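Local coordinates for protein ATP-dependent 6-phosphofructokinase isozyme 2 (Escherichia coli, PDB 3UMO) that phosphorylates D-fructose 6-phosphate to fructose 1,6-bisphosphate with ATP and magnesium, the first committing step of glycolysis, working as a homodimer, at residues G229-P243 / L272-S284. Residues are numbered along the deposited sequence; the frame is centred on the assembly and turned at random.
With ATP (adenosine-5'-triphosphate), chain E.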
loop_
_atom_site.group_PDB
_atom_site.type_symbol
_atom_site.label_atom_id
_atom_site.label_comp_id
_atom_site.label_asym_id
_atom_site.label_seq_id
_atom_site.Cartn_x
_atom_site.Cartn_y
_atom_site.Cartn_z
ATOM N N GLY A 229 5.377 12.209 24.809
ATOM C CA GLY A 229 4.609 12.812 25.881
ATOM C C GLY A 229 4.218 14.247 25.598
ATOM O O GLY A 229 3.578 14.544 24.593
ATOM N N ALA A 230 4.592 15.152 26.492
ATOM C CA ALA A 230 4.210 16.542 26.298
ATOM C C ALA A 230 5.135 17.507 27.013
ATOM O O ALA A 230 5.791 17.166 28.005
ATOM C CB ALA A 230 2.760 16.767 26.725
ATOM N N LEU A 231 5.177 18.728 26.494
ATOM C CA LEU A 231 5.902 19.806 27.154
ATOM C C LEU A 231 4.894 20.875 27.561
ATOM O O LEU A 231 4.184 21.429 26.717
ATOM C CB LEU A 231 6.951 20.396 26.217
ATOM C CG LEU A 231 7.856 21.455 26.851
ATOM C CD1 LEU A 231 9.255 20.895 27.043
ATOM C CD2 LEU A 231 7.885 22.709 26.007
ATOM N N GLY A 232 4.826 21.156 28.859
ATOM C CA GLY A 232 3.896 22.139 29.381
ATOM C C GLY A 232 4.630 23.394 29.807
ATOM O O GLY A 232 5.649 23.324 30.498
ATOM N N VAL A 233 4.117 24.544 29.382
ATOM C CA VAL A 233 4.758 25.821 29.678
ATOM C C VAL A 233 3.788 26.795 30.350
ATOM O O VAL A 233 2.625 26.901 29.948
ATOM C CB VAL A 233 5.368 26.444 28.397
ATOM C CG1 VAL A 233 5.827 27.866 28.642
ATOM C CG2 VAL A 233 6.528 25.595 27.900
ATOM N N ASP A 234 4.291 27.473 31.386
ATOM C CA ASP A 234 3.577 28.484 32.152
ATOM C C ASP A 234 4.378 29.770 32.082
ATOM O O ASP A 234 5.428 29.821 31.445
ATOM C CB ASP A 234 3.543 28.085 33.627
ATOM C CG ASP A 234 2.170 27.699 34.094
ATOM O OD1 ASP A 234 1.192 27.986 33.372
ATOM O OD2 ASP A 234 2.073 27.113 35.193
ATOM N N SER A 235 3.906 30.799 32.777
ATOM C CA SER A 235 4.698 32.006 32.941
ATOM C C SER A 235 5.821 31.738 33.941
ATOM O O SER A 235 6.794 32.489 34.011
ATOM C CB SER A 235 3.828 33.173 33.427
ATOM O OG SER A 235 3.314 32.933 34.728
ATOM N N GLU A 236 5.684 30.654 34.702
ATOM C CA GLU A 236 6.619 30.344 35.780
ATOM C C GLU A 236 7.298 28.986 35.631
ATOM O O GLU A 236 8.372 28.757 36.189
ATOM C CB GLU A 236 5.897 30.391 37.127
ATOM C CG GLU A 236 5.281 31.742 37.455
ATOM C CD GLU A 236 4.266 31.656 38.576
ATOM O OE1 GLU A 236 4.151 30.574 39.191
ATOM O OE2 GLU A 236 3.580 32.667 38.838
ATOM N N ASN A 237 6.677 28.079 34.886
ATOM C CA ASN A 237 7.187 26.715 34.816
ATOM C C ASN A 237 7.311 26.144 33.414
ATOM O O ASN A 237 6.648 26.589 32.471
ATOM C CB ASN A 237 6.317 25.779 35.659
ATOM C CG ASN A 237 6.427 26.057 37.143
ATOM O OD1 ASN A 237 5.446 26.418 37.795
ATOM N ND2 ASN A 237 7.624 25.880 37.690
ATOM N N CYS A 238 8.167 25.135 33.296
ATOM C CA CYS A 238 8.333 24.386 32.062
ATOM C C CYS A 238 8.618 22.952 32.445
ATOM O O CYS A 238 9.574 22.676 33.168
ATOM C CB CYS A 238 9.514 24.920 31.269
ATOM S SG CYS A 238 9.838 23.987 29.760
ATOM N N ILE A 239 7.789 22.033 31.975
ATOM C CA ILE A 239 7.995 20.641 32.322
ATOM C C ILE A 239 7.765 19.748 31.120
ATOM O O ILE A 239 6.919 20.039 30.266
ATOM C CB ILE A 239 7.049 20.194 33.442
ATOM C CG1 ILE A 239 5.603 20.522 33.076
ATOM C CG2 ILE A 239 7.426 20.841 34.777
ATOM C CD1 ILE A 239 4.620 19.525 33.608
ATOM N N GLN A 240 8.531 18.664 31.048
ATOM C CA GLN A 240 8.249 17.638 30.066
ATOM C C GLN A 240 7.849 16.374 30.800
ATOM O O GLN A 240 8.454 16.000 31.813
ATOM C CB GLN A 240 9.433 17.362 29.124
ATOM C CG GLN A 240 9.077 16.302 28.062
ATOM C CD GLN A 240 10.066 16.199 26.907
ATOM O OE1 GLN A 240 11.024 16.971 26.813
ATOM N NE2 GLN A 240 9.828 15.231 26.012
ATOM N N VAL A 241 6.814 15.727 30.293
ATOM C CA VAL A 241 6.362 14.472 30.863
ATOM C C VAL A 241 6.359 13.430 29.759
ATOM O O VAL A 241 5.756 13.641 28.707
ATOM C CB VAL A 241 4.955 14.612 31.455
ATOM C CG1 VAL A 241 4.425 13.240 31.899
ATOM C CG2 VAL A 241 4.977 15.579 32.624
ATOM N N VAL A 242 7.046 12.314 29.999
ATOM C CA VAL A 242 7.146 11.236 29.016
ATOM C C VAL A 242 6.351 10.028 29.513
ATOM O O VAL A 242 6.439 9.672 30.687
ATOM C CB VAL A 242 8.623 10.851 28.812
ATOM C CG1 VAL A 242 8.805 9.911 27.617
ATOM C CG2 VAL A 242 9.449 12.116 28.625
ATOM N N PRO A 243 5.562 9.401 28.623
ATOM C CA PRO A 243 4.787 8.223 29.025
ATOM C C PRO A 243 5.703 7.051 29.335
ATOM O O PRO A 243 6.858 7.026 28.896
ATOM C CB PRO A 243 3.976 7.874 27.765
ATOM C CG PRO A 243 4.206 8.969 26.787
ATOM C CD PRO A 243 5.446 9.684 27.185
ATOM N N LEU A 272 0.517 22.942 37.081
ATOM C CA LEU A 272 0.860 22.642 35.691
ATOM C C LEU A 272 1.353 21.201 35.570
ATOM O O LEU A 272 0.989 20.482 34.635
ATOM C CB LEU A 272 1.929 23.611 35.179
ATOM C CG LEU A 272 2.412 23.370 33.746
ATOM C CD1 LEU A 272 1.352 23.774 32.738
ATOM C CD2 LEU A 272 3.712 24.109 33.479
ATOM N N GLU A 273 2.172 20.782 36.533
ATOM C CA GLU A 273 2.712 19.427 36.546
ATOM C C GLU A 273 1.617 18.367 36.617
ATOM O O GLU A 273 1.614 17.410 35.841
ATOM C CB GLU A 273 3.689 19.249 37.708
ATOM C CG GLU A 273 4.123 17.812 37.910
ATOM C CD GLU A 273 5.474 17.706 38.584
ATOM O OE1 GLU A 273 5.512 17.465 39.810
ATOM O OE2 GLU A 273 6.497 17.862 37.883
ATOM N N GLU A 274 0.683 18.553 37.542
ATOM C CA GLU A 274 -0.397 17.597 37.734
ATOM C C GLU A 274 -1.263 17.538 36.480
ATOM O O GLU A 274 -1.684 16.463 36.046
ATOM C CB GLU A 274 -1.234 17.997 38.952
ATOM C CG GLU A 274 -2.263 16.967 39.367
ATOM C CD GLU A 274 -2.710 17.142 40.808
ATOM O OE1 GLU A 274 -1.897 17.620 41.630
ATOM O OE2 GLU A 274 -3.871 16.800 41.116
ATOM N N MET A 275 -1.503 18.708 35.891
ATOM C CA MET A 275 -2.288 18.802 34.666
ATOM C C MET A 275 -1.638 18.048 33.501
ATOM O O MET A 275 -2.299 17.267 32.819
ATOM C CB MET A 275 -2.495 20.270 34.291
ATOM C CG MET A 275 -3.410 20.474 33.107
ATOM S SD MET A 275 -3.434 22.196 32.597
ATOM C CE MET A 275 -1.785 22.369 31.936
ATOM N N VAL A 276 -0.350 18.284 33.267
ATOM C CA VAL A 276 0.343 17.644 32.145
ATOM C C VAL A 276 0.504 16.144 32.384
ATOM O O VAL A 276 0.336 15.333 31.465
ATOM C CB VAL A 276 1.711 18.315 31.845
ATOM C CG1 VAL A 276 2.467 17.561 30.761
ATOM C CG2 VAL A 276 1.507 19.777 31.426
ATOM N N ARG A 277 0.804 15.769 33.623
ATOM C CA ARG A 277 0.918 14.355 33.955
ATOM C C ARG A 277 -0.378 13.603 33.672
ATOM O O ARG A 277 -0.355 12.536 33.074
ATOM C CB ARG A 277 1.295 14.160 35.420
ATOM C CG ARG A 277 2.734 14.460 35.740
ATOM C CD ARG A 277 3.059 13.964 37.150
ATOM N NE ARG A 277 4.291 14.526 37.701
ATOM C CZ ARG A 277 5.512 14.269 37.242
ATOM N NH1 ARG A 277 5.689 13.461 36.203
ATOM N NH2 ARG A 277 6.565 14.828 37.823
ATOM N N PHE A 278 -1.502 14.160 34.112
ATOM C CA PHE A 278 -2.791 13.514 33.913
ATOM C C PHE A 278 -3.134 13.504 32.426
ATOM O O PHE A 278 -3.695 12.533 31.916
ATOM C CB PHE A 278 -3.879 14.233 34.712
ATOM C CG PHE A 278 -5.130 13.425 34.900
ATOM C CD1 PHE A 278 -5.074 12.170 35.486
ATOM C CD2 PHE A 278 -6.366 13.927 34.517
ATOM C CE1 PHE A 278 -6.225 11.420 35.671
ATOM C CE2 PHE A 278 -7.527 13.174 34.699
ATOM C CZ PHE A 278 -7.454 11.923 35.275
ATOM N N GLY A 279 -2.768 14.578 31.728
ATOM C CA GLY A 279 -2.957 14.649 30.286
ATOM C C GLY A 279 -2.198 13.550 29.552
ATOM O O GLY A 279 -2.751 12.870 28.681
ATOM N N VAL A 280 -0.921 13.382 29.882
ATOM C CA VAL A 280 -0.124 12.326 29.268
ATOM C C VAL A 280 -0.679 10.950 29.631
ATOM O O VAL A 280 -0.741 10.058 28.779
ATOM C CB VAL A 280 1.374 12.434 29.647
ATOM C CG1 VAL A 280 2.116 11.124 29.349
ATOM C CG2 VAL A 280 2.008 13.588 28.891
ATOM N N ALA A 281 -1.087 10.781 30.887
ATOM C CA ALA A 281 -1.657 9.504 31.319
ATOM C C ALA A 281 -2.885 9.128 30.492
ATOM O O ALA A 281 -3.008 7.986 30.041
ATOM C CB ALA A 281 -1.991 9.521 32.818
ATOM N N ALA A 282 -3.786 10.083 30.288
ATOM C CA ALA A 282 -5.000 9.814 29.516
ATOM C C ALA A 282 -4.707 9.644 28.031
ATOM O O ALA A 282 -5.274 8.764 27.372
ATOM C CB ALA A 282 -6.024 10.916 29.728
ATOM N N GLY A 283 -3.852 10.512 27.488
ATOM C CA GLY A 283 -3.471 10.404 26.091
ATOM C C GLY A 283 -2.870 9.035 25.785
ATOM O O GLY A 283 -3.235 8.375 24.811
ATOM N N SER A 284 -1.940 8.604 26.630
ATOM C CA SER A 284 -1.274 7.329 26.420
ATOM C C SER A 284 -2.197 6.152 26.755
ATOM O O SER A 284 -2.111 5.096 26.129
ATOM C CB SER A 284 0.037 7.274 27.207
ATOM O OG SER A 284 0.947 8.267 26.734
HETATM P PG ATP E . -4.666 13.456 17.765
HETATM O O1G ATP E . -5.516 14.676 17.702
HETATM O O2G ATP E . -5.584 12.368 18.314
HETATM O O3G ATP E . -4.090 13.065 16.448
HETATM P PB ATP E . -2.528 14.832 18.793
HETATM O O1B ATP E . -1.655 14.780 17.502
HETATM O O2B ATP E . -3.228 16.187 19.025
HETATM O O3B ATP E . -3.567 13.623 18.855
HETATM P PA ATP E . -0.483 13.595 20.398
HETATM O O1A ATP E . -0.174 12.735 19.208
HETATM O O2A ATP E . 0.740 14.324 20.956
HETATM O O3A ATP E . -1.599 14.623 20.065
HETATM O "O5'" ATP E . -1.157 12.647 21.510
HETATM C "C5'" ATP E . -1.385 13.148 22.783
HETATM C "C4'" ATP E . -0.877 12.367 23.910
HETATM O "O4'" ATP E . -1.234 10.985 23.694
HETATM C "C3'" ATP E . 0.593 12.339 23.961
HETATM O "O3'" ATP E . 1.103 13.440 24.614
HETATM C "C2'" ATP E . 0.870 11.070 24.655
HETATM O "O2'" ATP E . 0.593 11.191 25.990
HETATM C "C1'" ATP E . -0.142 10.171 24.056
HETATM N N9 ATP E . 0.380 9.476 22.882
HETATM C C8 ATP E . 0.180 9.822 21.597
HETATM N N7 ATP E . 0.836 8.922 20.822
HETATM C C5 ATP E . 1.445 8.017 21.615
HETATM C C6 ATP E . 2.236 6.889 21.370
HETATM N N6 ATP E . 2.575 6.466 19.970
HETATM N N1 ATP E . 2.695 6.189 22.421
HETATM C C2 ATP E . 2.407 6.551 23.683
HETATM N N3 ATP E . 1.651 7.621 23.943
HETATM C C4 ATP E . 1.158 8.365 22.937
#
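Val-241 lies against Val-276 and Val-280, one turn apart on helix 272-284, with Arg-277 at the flank: the Val-241 and Val-276 side chains pass in opposite directions, CG2 to CG1 3.7 Å, while Val-241 CG1 meets Val-280 CG2 at 3.9 Å. With CG1 anti to the backbone N (chi1 173°) and CG2 anti to the carbonyl carbon, one branch faces Val-280 and the other Val-276 and the CG of Arg-277. An alanine at this position would remove both methyls and is likely to open a gap beside Val-276 CG1 and Val-280 CG2 and leave the CG of Arg-277 without its cover. Two residues earlier on the same strand, Ile-239 and Val-276 reach toward each other tip to tip, with Ile-239 CD1 3.6 Å from Val-276 CB. Gly-232 lets the helix come close, since a CB there would collide with Val-276 CG2. Toward the hairpin turn, Leu-272 CD2 comes to 3.6 Å from Gly-232 O and packs against Asn-237 CB. At the other end the Val-280 side chain crosses the Pro-243 ring at about a right angle. There the packing becomes the nucleotide site: Ser-284 OG donates to ATP N3 (3.0 Å) and accepts from O2', and Gly-229 O takes the ribose O3' at 2.7 Å. A beta-hairpin laid along a helix, strand 238-241 at 23° to its axis, thus forms part of the ATP pocket of this ribokinase-family (PfkB) fold.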